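Local coordinates for devB protein (Vibrio cholerae O1 biovar eltor str. N16961, PDB 1Y89) that is of unknown function but probably acts as a 6-phosphogluconolactonase, hydrolysing 6-phosphogluconolactone to 6-phosphogluconate, at residues A[18-23]-A[132-137]; A[62-67]-A[87-92]; A[32-37]-A[174-179]. All blocks are in the same frame, centred on the assembly; numbering follows the deposited sequence.

Contact 1 of 3, residues A[18-23]-A[132-137]; sequences ADDMLA and FDWILL. With PE5 (3,6,9,12,15,18,21,24-octaoxahexacosan-1-ol), chain F.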
ATOM      1  N   ALA A  18       7.337   5.125 -10.435  1.00 21.01           N
ATOM      2  CA  ALA A  18       8.311   6.165 -10.768  1.00 20.96           C
ATOM      3  C   ALA A  18       8.427   7.130  -9.578  1.00 20.82           C
ATOM      4  O   ALA A  18       9.524   7.620  -9.258  1.00 20.72           O
ATOM      5  CB  ALA A  18       7.844   6.930 -12.017  1.00 19.28           C
ATOM      6  N   ASP A  19       7.296   7.409  -8.923  1.00 20.19           N
ATOM      7  CA  ASP A  19       7.370   8.286  -7.729  1.00 21.34           C
ATOM      8  C   ASP A  19       8.227   7.644  -6.650  1.00 21.44           C
ATOM      9  O   ASP A  19       9.010   8.339  -5.991  1.00 21.69           O
ATOM     10  CB  ASP A  19       6.000   8.661  -7.189  1.00 21.04           C
ATOM     11  CG  ASP A  19       5.241   9.607  -8.133  1.00 23.56           C
ATOM     12  OD1 ASP A  19       5.889  10.276  -8.976  1.00 25.02           O
ATOM     13  OD2 ASP A  19       4.014   9.678  -8.009  1.00 23.33           O
ATOM     14  N   ASP A  20       8.105   6.330  -6.488  1.00 21.52           N
ATOM     15  CA  ASP A  20       8.922   5.621  -5.490  1.00 22.76           C
ATOM     16  C   ASP A  20      10.397   5.657  -5.906  1.00 22.53           C
ATOM     17  O   ASP A  20      11.263   5.885  -5.070  1.00 23.30           O
ATOM     18  CB  ASP A  20       8.455   4.160  -5.357  1.00 23.36           C
ATOM     19  CG  ASP A  20       7.246   4.009  -4.459  1.00 26.44           C
ATOM     20  OD1 ASP A  20       6.749   5.022  -3.933  1.00 29.74           O
ATOM     21  OD2 ASP A  20       6.775   2.873  -4.280  1.00 29.70           O
HETATM   22  N   MSE A  21      10.665   5.442  -7.196  1.00 21.92           N
HETATM   23  CA  MSE A  21      12.037   5.487  -7.723  1.00 24.02           C
HETATM   24  C   MSE A  21      12.689   6.847  -7.401  1.00 22.64           C
HETATM   25  O   MSE A  21      13.835   6.919  -6.955  1.00 20.97           O
HETATM   26  CB  MSE A  21      12.011   5.232  -9.237  1.00 24.37           C
HETATM   27  CG  MSE A  21      13.312   4.820  -9.842  1.00 31.63           C
HETATM   28 SE   MSE A  21      13.634   2.921  -9.365  1.00 41.20          SE
HETATM   29  CE  MSE A  21      12.601   2.045 -10.598  1.00 26.89           C
ATOM     30  N   LEU A  22      11.957   7.920  -7.670  1.00 22.00           N
ATOM     31  CA  LEU A  22      12.391   9.267  -7.285  1.00 22.14           C
ATOM     32  C   LEU A  22      12.716   9.363  -5.779  1.00 21.50           C
ATOM     33  O   LEU A  22      13.811   9.824  -5.385  1.00 20.46           O
ATOM     34  CB  LEU A  22      11.302  10.296  -7.660  1.00 21.66           C
ATOM     35  CG  LEU A  22      11.584  11.780  -7.355  1.00 21.81           C
ATOM     36  CD1 LEU A  22      12.912  12.210  -7.948  1.00 21.66           C
ATOM     37  CD2 LEU A  22      10.464  12.688  -7.877  1.00 23.92           C
ATOM     38  N   ALA A  23      11.769   8.952  -4.932  1.00 20.62           N
ATOM     39  CA  ALA A  23      11.966   9.065  -3.478  1.00 20.55           C
ATOM     40  C   ALA A  23      13.164   8.232  -3.003  1.00 20.44           C
ATOM     41  O   ALA A  23      13.977   8.691  -2.191  1.00 20.01           O
ATOM     42  CB  ALA A  23      10.677   8.614  -2.721  1.00 20.60           C
ATOM     43  N   PHE A 132      18.240  -6.852  -1.366  1.00 19.98           N
ATOM     44  CA  PHE A 132      17.775  -5.818  -2.278  1.00 20.54           C
ATOM     45  C   PHE A 132      16.820  -4.884  -1.569  1.00 20.45           C
ATOM     46  O   PHE A 132      16.010  -5.306  -0.721  1.00 19.87           O
ATOM     47  CB  PHE A 132      17.127  -6.428  -3.535  1.00 19.65           C
ATOM     48  CG  PHE A 132      18.152  -6.788  -4.594  1.00 19.37           C
ATOM     49  CD1 PHE A 132      18.915  -7.953  -4.478  1.00 21.45           C
ATOM     50  CD2 PHE A 132      18.399  -5.915  -5.652  1.00 21.40           C
ATOM     51  CE1 PHE A 132      19.908  -8.264  -5.410  1.00 22.00           C
ATOM     52  CE2 PHE A 132      19.385  -6.193  -6.614  1.00 21.21           C
ATOM     53  CZ  PHE A 132      20.129  -7.355  -6.517  1.00 20.68           C
ATOM     54  N   ASP A 133      16.928  -3.615  -1.918  1.00 20.33           N
ATOM     55  CA  ASP A 133      15.950  -2.628  -1.443  1.00 20.53           C
ATOM     56  C   ASP A 133      14.609  -2.846  -2.118  1.00 20.02           C
ATOM     57  O   ASP A 133      13.560  -2.659  -1.483  1.00 19.55           O
ATOM     58  CB  ASP A 133      16.449  -1.201  -1.695  1.00 20.35           C
ATOM     59  CG  ASP A 133      17.670  -0.874  -0.873  1.00 22.56           C
ATOM     60  OD1 ASP A 133      17.514  -0.558   0.328  1.00 24.60           O
ATOM     61  OD2 ASP A 133      18.788  -0.964  -1.417  1.00 20.18           O
ATOM     62  N   TRP A 134      14.637  -3.279  -3.377  1.00 18.78           N
ATOM     63  CA  TRP A 134      13.404  -3.383  -4.156  1.00 19.73           C
ATOM     64  C   TRP A 134      13.615  -4.296  -5.339  1.00 20.70           C
ATOM     65  O   TRP A 134      14.579  -4.120  -6.125  1.00 22.48           O
ATOM     66  CB  TRP A 134      13.005  -1.999  -4.677  1.00 19.13           C
ATOM     67  CG  TRP A 134      11.551  -1.900  -5.164  1.00 20.51           C
ATOM     68  CD1 TRP A 134      10.533  -2.808  -4.959  1.00 20.37           C
ATOM     69  CD2 TRP A 134      10.978  -0.795  -5.869  1.00 21.50           C
ATOM     70  NE1 TRP A 134       9.357  -2.328  -5.512  1.00 21.97           N
ATOM     71  CE2 TRP A 134       9.604  -1.088  -6.067  1.00 22.83           C
ATOM     72  CE3 TRP A 134      11.502   0.417  -6.372  1.00 21.29           C
ATOM     73  CZ2 TRP A 134       8.723  -0.190  -6.732  1.00 22.44           C
ATOM     74  CZ3 TRP A 134      10.631   1.307  -7.029  1.00 21.28           C
ATOM     75  CH2 TRP A 134       9.256   0.993  -7.200  1.00 22.57           C
ATOM     76  N   ILE A 135      12.731  -5.272  -5.494  1.00 20.07           N
ATOM     77  CA  ILE A 135      12.784  -6.149  -6.653  1.00 19.41           C
ATOM     78  C   ILE A 135      11.437  -6.027  -7.343  1.00 20.10           C
ATOM     79  O   ILE A 135      10.378  -6.299  -6.723  1.00 20.05           O
ATOM     80  CB  ILE A 135      13.083  -7.631  -6.249  1.00 19.44           C
ATOM     81  CG1 ILE A 135      14.421  -7.719  -5.456  1.00 18.36           C
ATOM     82  CG2 ILE A 135      13.102  -8.557  -7.486  1.00 18.51           C
ATOM     83  CD1 ILE A 135      14.813  -9.173  -5.051  1.00 19.29           C
ATOM     84  N   LEU A 136      11.478  -5.653  -8.624  1.00 18.74           N
ATOM     85  CA  LEU A 136      10.264  -5.593  -9.467  1.00 20.23           C
ATOM     86  C   LEU A 136      10.177  -6.932 -10.193  1.00 20.04           C
ATOM     87  O   LEU A 136      11.186  -7.388 -10.815  1.00 20.97           O
ATOM     88  CB  LEU A 136      10.405  -4.484 -10.538  1.00 20.24           C
ATOM     89  CG  LEU A 136      10.602  -3.050  -9.985  1.00 23.21           C
ATOM     90  CD1 LEU A 136      10.463  -2.037 -11.172  1.00 24.07           C
ATOM     91  CD2 LEU A 136       9.589  -2.753  -8.946  1.00 25.88           C
ATOM     92  N   LEU A 137       9.010  -7.561 -10.124  1.00 19.41           N
ATOM     93  CA  LEU A 137       8.835  -8.917 -10.649  1.00 19.75           C
ATOM     94  C   LEU A 137       7.658  -8.974 -11.587  1.00 21.02           C
ATOM     95  O   LEU A 137       6.711  -8.175 -11.453  1.00 21.48           O
ATOM     96  CB  LEU A 137       8.611  -9.936  -9.503  1.00 18.81           C
ATOM     97  CG  LEU A 137       9.846 -10.089  -8.612  1.00 20.24           C
ATOM     98  CD1 LEU A 137       9.443 -10.883  -7.347  1.00 17.66           C
ATOM     99  CD2 LEU A 137      10.988 -10.840  -9.382  1.00 17.47           C
TER
HETATM  100  O1  PE5 F 242      11.814   7.689   1.639  1.00 48.78           O
HETATM  101  C1  PE5 F 242      12.033   6.357   1.152  1.00 48.42           C
HETATM  102  C2  PE5 F 242      11.631   6.257  -0.314  1.00 46.15           C
HETATM  103  O2  PE5 F 242      10.964   5.021  -0.569  1.00 47.09           O
HETATM  104  C3  PE5 F 242       9.799   5.124  -1.372  1.00 43.55           C
HETATM  105  C4  PE5 F 242       9.110   3.783  -1.322  1.00 44.27           C
HETATM  106  O3  PE5 F 242       8.113   3.777  -0.307  1.00 46.18           O

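Contact 2 of 3, residues A[62-67]-A[87-92]; sequences LHFWWG and LLFSKI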
ATOM      1  N   LEU A  62      21.082   5.278  -7.411  1.00 21.54           N
ATOM      2  CA  LEU A  62      20.353   4.039  -7.758  1.00 21.05           C
ATOM      3  C   LEU A  62      21.278   3.048  -8.438  1.00 20.79           C
ATOM      4  O   LEU A  62      22.106   3.430  -9.241  1.00 21.45           O
ATOM      5  CB  LEU A  62      19.146   4.346  -8.678  1.00 20.45           C
ATOM      6  CG  LEU A  62      18.078   5.335  -8.204  1.00 23.04           C
ATOM      7  CD1 LEU A  62      16.885   5.379  -9.152  1.00 20.06           C
ATOM      8  CD2 LEU A  62      17.609   5.006  -6.796  1.00 22.71           C
ATOM      9  N   HIS A  63      21.151   1.769  -8.085  1.00 21.10           N
ATOM     10  CA  HIS A  63      21.894   0.702  -8.735  1.00 21.22           C
ATOM     11  C   HIS A  63      20.909  -0.279  -9.320  1.00 21.05           C
ATOM     12  O   HIS A  63      20.021  -0.760  -8.610  1.00 21.21           O
ATOM     13  CB  HIS A  63      22.819  -0.005  -7.714  1.00 21.71           C
ATOM     14  CG  HIS A  63      23.957   0.862  -7.277  1.00 21.90           C
ATOM     15  ND1 HIS A  63      25.240   0.700  -7.747  1.00 22.65           N
ATOM     16  CD2 HIS A  63      23.975   1.976  -6.499  1.00 22.28           C
ATOM     17  CE1 HIS A  63      26.022   1.631  -7.218  1.00 22.62           C
ATOM     18  NE2 HIS A  63      25.274   2.424  -6.464  1.00 21.61           N
ATOM     19  N   PHE A  64      21.032  -0.550 -10.610  1.00 20.48           N
ATOM     20  CA  PHE A  64      20.104  -1.463 -11.264  1.00 20.61           C
ATOM     21  C   PHE A  64      20.751  -2.790 -11.536  1.00 21.03           C
ATOM     22  O   PHE A  64      21.877  -2.854 -12.068  1.00 20.09           O
ATOM     23  CB  PHE A  64      19.558  -0.881 -12.587  1.00 21.31           C
ATOM     24  CG  PHE A  64      18.621   0.259 -12.381  1.00 22.33           C
ATOM     25  CD1 PHE A  64      17.487   0.117 -11.586  1.00 22.78           C
ATOM     26  CD2 PHE A  64      18.864   1.478 -12.969  1.00 23.05           C
ATOM     27  CE1 PHE A  64      16.595   1.199 -11.390  1.00 24.88           C
ATOM     28  CE2 PHE A  64      17.986   2.561 -12.773  1.00 25.92           C
ATOM     29  CZ  PHE A  64      16.852   2.414 -11.979  1.00 25.04           C
ATOM     30  N   TRP A  65      20.000  -3.832 -11.171  1.00 19.96           N
ATOM     31  CA  TRP A  65      20.386  -5.215 -11.411  1.00 20.47           C
ATOM     32  C   TRP A  65      19.173  -5.842 -12.092  1.00 19.68           C
ATOM     33  O   TRP A  65      18.140  -5.180 -12.202  1.00 20.56           O
ATOM     34  CB  TRP A  65      20.667  -5.943 -10.097  1.00 19.91           C
ATOM     35  CG  TRP A  65      21.712  -5.288  -9.234  1.00 19.83           C
ATOM     36  CD1 TRP A  65      21.543  -4.164  -8.445  1.00 21.73           C
ATOM     37  CD2 TRP A  65      23.048  -5.726  -9.032  1.00 19.36           C
ATOM     38  NE1 TRP A  65      22.722  -3.871  -7.785  1.00 21.69           N
ATOM     39  CE2 TRP A  65      23.649  -4.832  -8.104  1.00 22.39           C
ATOM     40  CE3 TRP A  65      23.801  -6.803  -9.523  1.00 18.40           C
ATOM     41  CZ2 TRP A  65      24.962  -4.960  -7.688  1.00 20.41           C
ATOM     42  CZ3 TRP A  65      25.120  -6.936  -9.101  1.00 20.93           C
ATOM     43  CH2 TRP A  65      25.687  -6.011  -8.187  1.00 21.50           C
ATOM     44  N   TRP A  66      19.323  -7.077 -12.565  1.00 19.56           N
ATOM     45  CA  TRP A  66      18.255  -7.834 -13.215  1.00 20.17           C
ATOM     46  C   TRP A  66      17.861  -9.065 -12.433  1.00 20.74           C
ATOM     47  O   TRP A  66      18.751  -9.816 -11.978  1.00 20.89           O
ATOM     48  CB  TRP A  66      18.636  -8.172 -14.674  1.00 20.12           C
ATOM     49  CG  TRP A  66      18.306  -6.977 -15.530  1.00 19.40           C
ATOM     50  CD1 TRP A  66      17.169  -6.775 -16.273  1.00 21.98           C
ATOM     51  CD2 TRP A  66      19.074  -5.780 -15.635  1.00 19.86           C
ATOM     52  NE1 TRP A  66      17.200  -5.530 -16.838  1.00 20.60           N
ATOM     53  CE2 TRP A  66      18.352  -4.890 -16.451  1.00 19.57           C
ATOM     54  CE3 TRP A  66      20.313  -5.363 -15.094  1.00 20.66           C
ATOM     55  CZ2 TRP A  66      18.839  -3.607 -16.790  1.00 19.17           C
ATOM     56  CZ3 TRP A  66      20.792  -4.085 -15.416  1.00 21.01           C
ATOM     57  CH2 TRP A  66      20.047  -3.217 -16.234  1.00 18.78           C
ATOM     58  N   GLY A  67      16.542  -9.268 -12.251  1.00 20.58           N
ATOM     59  CA  GLY A  67      16.086 -10.524 -11.614  1.00 20.83           C
ATOM     60  C   GLY A  67      16.374 -11.715 -12.543  1.00 20.48           C
ATOM     61  O   GLY A  67      16.560 -12.853 -12.111  1.00 19.78           O
ATOM     62  N   LEU A  87      15.295   2.203 -24.023  1.00 20.06           N
ATOM     63  CA  LEU A  87      14.179   3.064 -23.573  1.00 21.31           C
ATOM     64  C   LEU A  87      14.556   4.076 -22.489  1.00 21.41           C
ATOM     65  O   LEU A  87      13.933   5.144 -22.388  1.00 20.12           O
ATOM     66  CB  LEU A  87      12.970   2.238 -23.109  1.00 20.93           C
ATOM     67  CG  LEU A  87      12.297   1.348 -24.183  1.00 21.43           C
ATOM     68  CD1 LEU A  87      11.234   0.442 -23.480  1.00 23.09           C
ATOM     69  CD2 LEU A  87      11.659   2.167 -25.306  1.00 22.71           C
ATOM     70  N   LEU A  88      15.539   3.708 -21.663  1.00 20.41           N
ATOM     71  CA  LEU A  88      15.900   4.528 -20.501  1.00 21.11           C
ATOM     72  C   LEU A  88      17.369   4.923 -20.437  1.00 20.60           C
ATOM     73  O   LEU A  88      17.699   6.132 -20.524  1.00 19.45           O
ATOM     74  CB  LEU A  88      15.495   3.843 -19.176  1.00 20.36           C
ATOM     75  CG  LEU A  88      15.898   4.558 -17.873  1.00 20.93           C
ATOM     76  CD1 LEU A  88      15.328   6.034 -17.846  1.00 18.90           C
ATOM     77  CD2 LEU A  88      15.411   3.764 -16.643  1.00 22.02           C
ATOM     78  N   PHE A  89      18.258   3.943 -20.234  1.00 20.51           N
ATOM     79  CA  PHE A  89      19.629   4.317 -19.853  1.00 21.72           C
ATOM     80  C   PHE A  89      20.275   5.228 -20.883  1.00 22.34           C
ATOM     81  O   PHE A  89      20.981   6.165 -20.525  1.00 22.91           O
ATOM     82  CB  PHE A  89      20.540   3.095 -19.597  1.00 20.91           C
ATOM     83  CG  PHE A  89      19.947   2.094 -18.660  1.00 22.39           C
ATOM     84  CD1 PHE A  89      19.216   2.506 -17.547  1.00 21.10           C
ATOM     85  CD2 PHE A  89      20.133   0.728 -18.881  1.00 24.32           C
ATOM     86  CE1 PHE A  89      18.672   1.570 -16.671  1.00 25.57           C
ATOM     87  CE2 PHE A  89      19.579  -0.194 -18.025  1.00 24.02           C
ATOM     88  CZ  PHE A  89      18.839   0.229 -16.920  1.00 22.67           C
ATOM     89  N   SER A  90      20.036   4.959 -22.160  1.00 22.85           N
ATOM     90  CA  SER A  90      20.601   5.800 -23.224  1.00 24.29           C
ATOM     91  C   SER A  90      19.996   7.224 -23.268  1.00 25.65           C
ATOM     92  O   SER A  90      20.425   8.060 -24.069  1.00 25.78           O
ATOM     93  CB  SER A  90      20.391   5.115 -24.565  1.00 24.33           C
ATOM     94  OG  SER A  90      19.018   5.127 -24.887  1.00 22.29           O
ATOM     95  N   LYS A  91      18.989   7.490 -22.434  1.00 26.07           N
ATOM     96  CA  LYS A  91      18.296   8.784 -22.452  1.00 27.42           C
ATOM     97  C   LYS A  91      18.562   9.592 -21.189  1.00 27.89           C
ATOM     98  O   LYS A  91      17.948  10.657 -20.998  1.00 29.33           O
ATOM     99  CB  LYS A  91      16.773   8.594 -22.579  1.00 27.25           C
ATOM    100  CG  LYS A  91      16.321   7.567 -23.583  1.00 27.77           C
ATOM    101  CD  LYS A  91      16.536   8.044 -24.967  1.00 30.88           C
ATOM    102  CE  LYS A  91      16.072   7.001 -25.939  1.00 31.79           C
ATOM    103  NZ  LYS A  91      16.367   7.459 -27.312  1.00 34.95           N
ATOM    104  N   ILE A  92      19.413   9.080 -20.300  1.00 27.79           N
ATOM    105  CA  ILE A  92      19.610   9.702 -18.988  1.00 27.69           C
ATOM    106  C   ILE A  92      21.083   9.743 -18.633  1.00 29.05           C
ATOM    107  O   ILE A  92      21.899   9.095 -19.297  1.00 28.75           O
ATOM    108  CB  ILE A  92      18.833   8.982 -17.829  1.00 27.74           C
ATOM    109  CG1 ILE A  92      19.306   7.524 -17.679  1.00 24.73           C
ATOM    110  CG2 ILE A  92      17.315   9.152 -17.995  1.00 25.20           C
ATOM    111  CD1 ILE A  92      18.871   6.818 -16.412  1.00 27.64           C
TER

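Contact 3 of 3, residues A[32-37]-A[174-179]; sequences HISLSG and VSKTAK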
ATOM      1  N   HIS A  32      19.645  -0.497  -4.074  1.00 19.94           N
ATOM      2  CA  HIS A  32      19.785  -1.593  -5.034  1.00 19.95           C
ATOM      3  C   HIS A  32      18.419  -2.078  -5.482  1.00 21.21           C
ATOM      4  O   HIS A  32      17.598  -2.563  -4.646  1.00 20.74           O
ATOM      5  CB  HIS A  32      20.625  -2.699  -4.408  1.00 20.47           C
ATOM      6  CG  HIS A  32      22.040  -2.274  -4.201  1.00 18.60           C
ATOM      7  ND1 HIS A  32      22.950  -2.229  -5.239  1.00 18.35           N
ATOM      8  CD2 HIS A  32      22.686  -1.797  -3.103  1.00 18.78           C
ATOM      9  CE1 HIS A  32      24.110  -1.784  -4.779  1.00 18.68           C
ATOM     10  NE2 HIS A  32      23.976  -1.517  -3.482  1.00 17.80           N
ATOM     11  N   ILE A  33      18.187  -1.946  -6.793  1.00 20.00           N
ATOM     12  CA  ILE A  33      16.901  -2.238  -7.404  1.00 20.68           C
ATOM     13  C   ILE A  33      17.088  -3.340  -8.453  1.00 21.38           C
ATOM     14  O   ILE A  33      17.994  -3.279  -9.283  1.00 22.23           O
ATOM     15  CB  ILE A  33      16.250  -0.976  -8.011  1.00 20.43           C
ATOM     16  CG1 ILE A  33      16.033   0.066  -6.870  1.00 20.69           C
ATOM     17  CG2 ILE A  33      14.881  -1.334  -8.758  1.00 19.28           C
ATOM     18  CD1 ILE A  33      15.819   1.439  -7.341  1.00 25.97           C
ATOM     19  N   SER A  34      16.233  -4.350  -8.382  1.00 20.20           N
ATOM     20  CA  SER A  34      16.262  -5.440  -9.354  1.00 20.18           C
ATOM     21  C   SER A  34      15.117  -5.271 -10.384  1.00 20.13           C
ATOM     22  O   SER A  34      13.933  -5.154 -10.006  1.00 20.68           O
ATOM     23  CB  SER A  34      16.153  -6.776  -8.635  1.00 19.73           C
ATOM     24  OG  SER A  34      16.064  -7.832  -9.589  1.00 20.24           O
ATOM     25  N   LEU A  35      15.470  -5.304 -11.671  1.00 19.79           N
ATOM     26  CA  LEU A  35      14.514  -5.055 -12.750  1.00 20.86           C
ATOM     27  C   LEU A  35      14.109  -6.327 -13.464  1.00 21.72           C
ATOM     28  O   LEU A  35      14.956  -7.156 -13.757  1.00 21.14           O
ATOM     29  CB  LEU A  35      15.130  -4.105 -13.778  1.00 20.98           C
ATOM     30  CG  LEU A  35      15.524  -2.697 -13.292  1.00 21.77           C
ATOM     31  CD1 LEU A  35      16.177  -1.913 -14.425  1.00 22.45           C
ATOM     32  CD2 LEU A  35      14.258  -1.941 -12.794  1.00 22.59           C
ATOM     33  N   SER A  36      12.813  -6.440 -13.767  1.00 22.66           N
ATOM     34  CA  SER A  36      12.273  -7.466 -14.652  1.00 22.85           C
ATOM     35  C   SER A  36      12.150  -6.812 -16.039  1.00 24.37           C
ATOM     36  O   SER A  36      12.287  -5.577 -16.168  1.00 23.08           O
ATOM     37  CB  SER A  36      10.897  -7.922 -14.132  1.00 22.57           C
ATOM     38  OG  SER A  36      10.123  -6.777 -13.844  1.00 23.57           O
ATOM     39  N   GLY A  37      11.894  -7.638 -17.057  1.00 24.03           N
ATOM     40  CA  GLY A  37      11.609  -7.148 -18.382  1.00 25.16           C
ATOM     41  C   GLY A  37      10.128  -7.365 -18.683  1.00 26.19           C
ATOM     42  O   GLY A  37       9.369  -7.863 -17.855  1.00 26.82           O
ATOM     43  N   VAL A 174      19.942 -16.482 -17.125  1.00 19.99           N
ATOM     44  CA  VAL A 174      20.546 -16.418 -15.779  1.00 20.85           C
ATOM     45  C   VAL A 174      19.504 -15.739 -14.890  1.00 21.23           C
ATOM     46  O   VAL A 174      18.946 -14.709 -15.271  1.00 20.88           O
ATOM     47  CB  VAL A 174      21.869 -15.621 -15.799  1.00 20.38           C
ATOM     48  CG1 VAL A 174      22.381 -15.364 -14.361  1.00 20.77           C
ATOM     49  CG2 VAL A 174      22.901 -16.374 -16.649  1.00 20.37           C
ATOM     50  N   SER A 175      19.204 -16.354 -13.747  1.00 20.14           N
ATOM     51  CA  SER A 175      18.166 -15.847 -12.878  1.00 20.31           C
ATOM     52  C   SER A 175      18.651 -15.697 -11.457  1.00 20.84           C
ATOM     53  O   SER A 175      19.479 -16.487 -11.002  1.00 21.04           O
ATOM     54  CB  SER A 175      16.979 -16.807 -12.876  1.00 20.46           C
ATOM     55  OG  SER A 175      15.854 -16.265 -12.183  1.00 20.37           O
ATOM     56  N   LYS A 176      18.112 -14.716 -10.742  1.00 20.01           N
ATOM     57  CA  LYS A 176      18.159 -14.776  -9.278  1.00 20.90           C
ATOM     58  C   LYS A 176      17.486 -16.063  -8.824  1.00 21.07           C
ATOM     59  O   LYS A 176      16.558 -16.541  -9.501  1.00 21.27           O
ATOM     60  CB  LYS A 176      17.374 -13.612  -8.665  1.00 20.50           C
ATOM     61  CG  LYS A 176      18.112 -12.273  -8.733  1.00 20.14           C
ATOM     62  CD  LYS A 176      17.335 -11.213  -7.883  1.00 21.03           C
ATOM     63  CE  LYS A 176      18.062  -9.852  -7.770  1.00 22.78           C
ATOM     64  NZ  LYS A 176      18.421  -9.169  -9.050  1.00 20.71           N
ATOM     65  N   THR A 177      17.934 -16.626  -7.693  1.00 20.66           N
ATOM     66  CA  THR A 177      17.219 -17.744  -7.094  1.00 20.70           C
ATOM     67  C   THR A 177      16.109 -17.226  -6.176  1.00 20.86           C
ATOM     68  O   THR A 177      16.091 -16.028  -5.826  1.00 20.28           O
ATOM     69  CB  THR A 177      18.151 -18.611  -6.243  1.00 21.07           C
ATOM     70  OG1 THR A 177      18.786 -17.777  -5.258  1.00 20.38           O
ATOM     71  CG2 THR A 177      19.185 -19.296  -7.140  1.00 18.75           C
ATOM     72  N   ALA A 178      15.211 -18.124  -5.759  1.00 20.69           N
ATOM     73  CA  ALA A 178      14.118 -17.741  -4.829  1.00 21.67           C
ATOM     74  C   ALA A 178      14.671 -17.085  -3.544  1.00 22.13           C
ATOM     75  O   ALA A 178      14.096 -16.134  -3.000  1.00 21.95           O
ATOM     76  CB  ALA A 178      13.271 -18.959  -4.474  1.00 20.47           C
ATOM     77  N   LYS A 179      15.802 -17.609  -3.076  1.00 21.35           N
ATOM     78  CA  LYS A 179      16.445 -17.124  -1.865  1.00 21.55           C
ATOM     79  C   LYS A 179      16.728 -15.628  -1.897  1.00 21.31           C
ATOM     80  O   LYS A 179      16.534 -14.924  -0.886  1.00 21.72           O
ATOM     81  CB  LYS A 179      17.762 -17.890  -1.697  1.00 21.97           C
ATOM     82  CG  LYS A 179      18.640 -17.406  -0.608  1.00 23.35           C
ATOM     83  CD  LYS A 179      19.872 -18.360  -0.585  1.00 22.86           C
ATOM     84  CE  LYS A 179      20.773 -18.030   0.539  1.00 22.03           C
ATOM     85  NZ  LYS A 179      21.890 -19.056   0.716  1.00 20.60           N
TER

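Contact 1 of 3, residues A[18-23]-A[132-137]
Helix-on-sheet packing in an alpha/beta domain brings D20 and M21 of helix 10-25 against the indole of W134, the first residue of strand 134-137. D20 meets it with its methylene: CB lies 3.8 Å from W134 CH2, oblique to the ring. M21, deposited as selenomethionine, adds a Met-aromatic contact, SE standing 4.1 Å from W134 CZ3. Selenium is 5.3 Å from the centre of the six-membered ring and 68° off its normal, so it approaches obliquely, neither squarely over the ring nor in its plane. A long, flexible methionine-type chain suits this place, because it can fold to fit: bends at chi2 (76°) and chi3 bring its end nearer to the strand than the direction of its CB would suggest. Tryptophan suits the strand position through its length, since the backbones are far apart, with the CA atoms of M21 and W134 separated by 9.7 Å. L136 CD2 lies over one indole face, 3.2 Å above the plane and offset toward the rim.

The polar ends turn to other partners. D20 OD2 forms a salt bridge with R186, which also makes a cation-pi contact with W134, while W134 NE1 hydrogen-bonds to S188 OG. A bound polyether fragment rests beside the helix, its C2 3.5 Å from A23 CB.

Strand 134-137 runs parallel between strands 31-35 and 186-191. Helix 10-25 packs against this part of the sheet, with M21 reaching I33 of strand 31-35 and A18 meeting helix 39-48, whose L44 also touches L136.

Contact 2 of 3, residues A[62-67]-A[87-92]
F89 presents its ring to two aromatic partners, W66 at an edge and F64 obliquely. W66 and F89 touch at their edges, and neither ring stacks on the other: their planes stand at 87°, with 5.9 Å between the centres of F89 and the six-membered ring of W66. The closest atoms are W66 CH2 and F89 CE2, 3.5 Å apart, and W66 CZ2 lies at the edge of the F89 ring, in its plane. F64 is turned much closer to parallel with F89, at 28°, but is displaced so far along its plane that there is little stacking; their centres are 5.8 Å apart. Here F64 CD2 touches F89 CE1 at 3.7 Å.

The three rings form a buried aromatic cluster. F64 and W66 are alternate residues of a strand and project on the same side of the sheet, W66 starting off at a slant and bending its end toward the helix. F89 comes from the side opposite to W66 and at an angle to F64, its CG anti to the carbonyl carbon (chi1 -51°), which carries the ring toward the strand. Large flat side chains suit this place because the two backbones are well separated, the CA atoms of F64 and F89 being 10.4 Å apart. F89 belongs both to the wider, pi-type turn at 87-89 and to the type I turn from F89 to I92, whose bond from I92 N to F89 O is weak at 3.3 Å.

The cluster joins the C-terminal part of helix 80-89 to strand 62-70. I33 and L35 of the adjoining strand 31-35 pack against F64, L35 also reaches W66, and L88 continues the apolar packing onto F45 and L48 of helix 39-48.

Contact 3 of 3, residues A[32-37]-A[174-179]
A side-chain hydrogen bond joins S34 and K176: K176 NZ donates to S34 OG over 2.8 Å. The lysine chain runs extended through chi2 and chi3 and bends only at chi4 (56°), which turns NZ to the serine hydroxyl. With chi1 at 175°, the hydroxyl of S34 swings away from its own amide and faces the lysine. Serine suits the spot, being a compact acceptor on a buried strand, while lysine has the length to reach it over CA atoms 9.5 Å apart.

Close packing accompanies the bond, with K176 CE 3.7 Å from S34 CB. F115 and M119 of helix 108-122 also touch the lysine chain, and F132 engages K176 in a cation-pi contact.

Within 174-179, S175 OG donates to K176 O over 2.8 Å, and the same hydroxyl hydrogen-bonds to S147 N, just before T177 takes the N-cap position of helix 178-183.

Strand 62-70 lies between the two strands in the sheet, and its W66 O accepts a further, weak hydrogen bond from NZ. The buried ammonium end of K176 thus has a serine oxygen, a carbonyl and an aromatic ring for company, surroundings consistent with a stabilised positive charge.

Overall arrangement
From the N terminus, helix 10-25 opens contact 1 and strand 31-35 opens contact 3. The chain then passes through strand 62-70 and helix 80-89, whose pairing in contact 2 closes the shortest loop, nested inside the other two. Strand 134-137 next closes contact 1, and strand 172-176 closes contact 3; since their segments alternate, these two cross. All three reach the same mixed sheet, in which strands 134-137, 31-35, 62-70 and 172-176 are successive neighbours. Contacts 1 and 2 pack helices onto it and meet where M21 touches L62 and F64, whereas contact 3 links strands within it, across strand 62-70.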